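Pentafunctional AROM polypeptide (Schizosaccharomyces pombe, PDB 5SWV) catalyses, through the dehydroquinate dehydratase and shikimate dehydrogenase portions captured here, probably two consecutive steps of the shikimate pathway to aromatic amino acids. Local coordinates at residues I337-G342 with V346-N351. Residues are numbered along the deposited sequence; the frame is centred on the assembly and turned at random.
Sequences IPIRIG and VLRGDN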
loop_
_atom_site.group_PDB
_atom_site.type_symbol
_atom_site.label_atom_id
_atom_site.label_comp_id
_atom_site.label_asym_id
_atom_site.label_seq_id
_atom_site.Cartn_x
_atom_site.Cartn_y
_atom_site.Cartn_z
ATOM N N ILE A 337 0.411 18.327 -0.772
ATOM C CA ILE A 337 0.140 17.626 -2.027
ATOM C C ILE A 337 -0.521 18.585 -3.014
ATOM O O ILE A 337 -1.608 19.092 -2.752
ATOM C CB ILE A 337 -0.827 16.442 -1.810
ATOM C CG1 ILE A 337 -0.289 15.483 -0.740
ATOM C CG2 ILE A 337 -1.098 15.701 -3.117
ATOM C CD1 ILE A 337 -1.385 14.737 -0.022
ATOM N N PRO A 338 0.124 18.835 -4.157
ATOM C CA PRO A 338 -0.504 19.650 -5.198
ATOM C C PRO A 338 -1.415 18.813 -6.096
ATOM O O PRO A 338 -1.119 17.652 -6.368
ATOM C CB PRO A 338 0.689 20.185 -5.971
ATOM C CG PRO A 338 1.755 19.144 -5.798
ATOM C CD PRO A 338 1.444 18.335 -4.578
ATOM N N ILE A 339 -2.530 19.400 -6.512
ATOM C CA ILE A 339 -3.512 18.754 -7.384
ATOM C C ILE A 339 -3.837 19.780 -8.466
ATOM O O ILE A 339 -4.316 20.882 -8.144
ATOM C CB ILE A 339 -4.803 18.387 -6.597
ATOM C CG1 ILE A 339 -4.477 17.415 -5.449
ATOM C CG2 ILE A 339 -5.879 17.806 -7.520
ATOM C CD1 ILE A 339 -5.659 17.045 -4.572
ATOM N N ARG A 340 -3.534 19.447 -9.728
ATOM C CA ARG A 340 -4.010 20.237 -10.884
ATOM C C ARG A 340 -5.333 19.641 -11.373
ATOM O O ARG A 340 -5.342 18.660 -12.117
ATOM C CB ARG A 340 -2.997 20.315 -12.046
ATOM C CG ARG A 340 -1.949 21.429 -11.944
ATOM C CD ARG A 340 -0.605 20.866 -11.518
ATOM N NE ARG A 340 0.231 21.831 -10.806
ATOM C CZ ARG A 340 1.303 21.516 -10.065
ATOM N NH1 ARG A 340 1.702 20.248 -9.929
ATOM N NH2 ARG A 340 1.988 22.475 -9.441
ATOM N N ILE A 341 -6.440 20.248 -10.942
ATOM C CA ILE A 341 -7.792 19.848 -11.368
ATOM C C ILE A 341 -8.006 20.233 -12.851
ATOM O O ILE A 341 -8.725 19.550 -13.578
ATOM C CB ILE A 341 -8.879 20.441 -10.417
ATOM C CG1 ILE A 341 -8.664 19.924 -8.969
ATOM C CG2 ILE A 341 -10.293 20.114 -10.915
ATOM C CD1 ILE A 341 -9.577 20.525 -7.915
ATOM N N GLY A 342 -7.372 21.321 -13.282
ATOM C CA GLY A 342 -7.233 21.648 -14.699
ATOM C C GLY A 342 -6.025 22.550 -14.854
ATOM O O GLY A 342 -4.890 22.072 -14.940
ATOM N N VAL A 346 -4.606 23.314 -6.538
ATOM C CA VAL A 346 -5.208 23.063 -5.222
ATOM C C VAL A 346 -4.133 22.448 -4.347
ATOM O O VAL A 346 -3.479 21.494 -4.747
ATOM C CB VAL A 346 -6.417 22.111 -5.351
ATOM C CG1 VAL A 346 -6.846 21.536 -4.002
ATOM C CG2 VAL A 346 -7.568 22.837 -6.035
ATOM N N LEU A 347 -3.940 23.005 -3.162
ATOM C CA LEU A 347 -2.959 22.469 -2.227
ATOM C C LEU A 347 -3.666 21.717 -1.102
ATOM O O LEU A 347 -4.565 22.255 -0.436
ATOM C CB LEU A 347 -2.085 23.585 -1.670
ATOM C CG LEU A 347 -1.253 24.331 -2.721
ATOM C CD1 LEU A 347 -0.815 25.695 -2.188
ATOM C CD2 LEU A 347 -0.063 23.490 -3.198
ATOM N N ARG A 348 -3.263 20.463 -0.916
ATOM C CA ARG A 348 -3.839 19.603 0.098
ATOM C C ARG A 348 -2.785 19.327 1.158
ATOM O O ARG A 348 -1.714 18.844 0.840
ATOM C CB ARG A 348 -4.300 18.306 -0.552
ATOM C CG ARG A 348 -5.039 17.357 0.373
ATOM C CD ARG A 348 -5.293 16.032 -0.322
ATOM N NE ARG A 348 -5.885 15.049 0.580
ATOM C CZ ARG A 348 -7.156 15.045 0.975
ATOM N NH1 ARG A 348 -8.006 15.986 0.566
ATOM N NH2 ARG A 348 -7.584 14.090 1.805
ATOM N N GLY A 349 -3.083 19.652 2.408
ATOM C CA GLY A 349 -2.223 19.295 3.526
ATOM C C GLY A 349 -2.647 17.953 4.086
ATOM O O GLY A 349 -3.827 17.737 4.325
ATOM N N ASP A 350 -1.698 17.043 4.264
ATOM C CA ASP A 350 -1.934 15.815 4.992
ATOM C C ASP A 350 -0.878 15.721 6.084
ATOM O O ASP A 350 0.023 16.561 6.183
ATOM C CB ASP A 350 -1.877 14.600 4.045
ATOM C CG ASP A 350 -2.692 13.375 4.557
ATOM O OD1 ASP A 350 -2.884 13.213 5.787
ATOM O OD2 ASP A 350 -3.139 12.558 3.728
ATOM N N ASN A 351 -1.020 14.693 6.913
ATOM C CA ASN A 351 -0.179 14.464 8.056
ATOM C C ASN A 351 0.083 12.978 8.151
ATOM O O ASN A 351 -0.820 12.209 8.485
ATOM C CB ASN A 351 -0.917 14.957 9.297
ATOM C CG ASN A 351 -0.020 15.075 10.495
ATOM O OD1 ASN A 351 0.680 14.139 10.869
ATOM N ND2 ASN A 351 -0.030 16.239 11.099
#
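I337 and R348 face each other as an antiparallel hydrogen-bonded pair, the amide of I337 giving its N-H to R348 O at 2.7 Å and R348 N returning one to I337 O at 2.8 Å. The first bond is nearly straight, 165° at the hydrogen, and lies in the plane of the acceptor carbonyl. Two residues on, I339 and V346 repeat the exchange, with I339 N 2.9 Å from V346 O. Between the two pairs, P338 has no N-H to give; it sits at a non-hydrogen-bonded position opposite L347, where its CA leans on V346 O through a C-H...O contact. Strands 335-340 and 345-350 thus make a beta hairpin within the mixed sheet of the shikimate dehydrogenase substrate-binding region, and the backbone of 345-350 is bonded on its other side around E322. On the face shared by I337, I339, V346 and R348, the arginine can be followed outward. Its CB packs 3.6 Å from I337 O and also lies beside I337 CB; with CG anti to the backbone N (chi1 -175°) the chain then runs extended alongside I337, and CD comes 4.1 Å from I337 CD1, with I339 CD1 near it too. Beyond, the guanidinium turns off the line of the chain, and its NH1 forms a salt bridge with E322. The same I337 CD1 reaches D350 CB, also at 4.1 Å, while W515 of helix 500-516 touches this isoleucine from outside the hairpin. Near the turn, I341 CD1 slants across V346 CG2 at 3.6 Å, although I341 is poorly ordered.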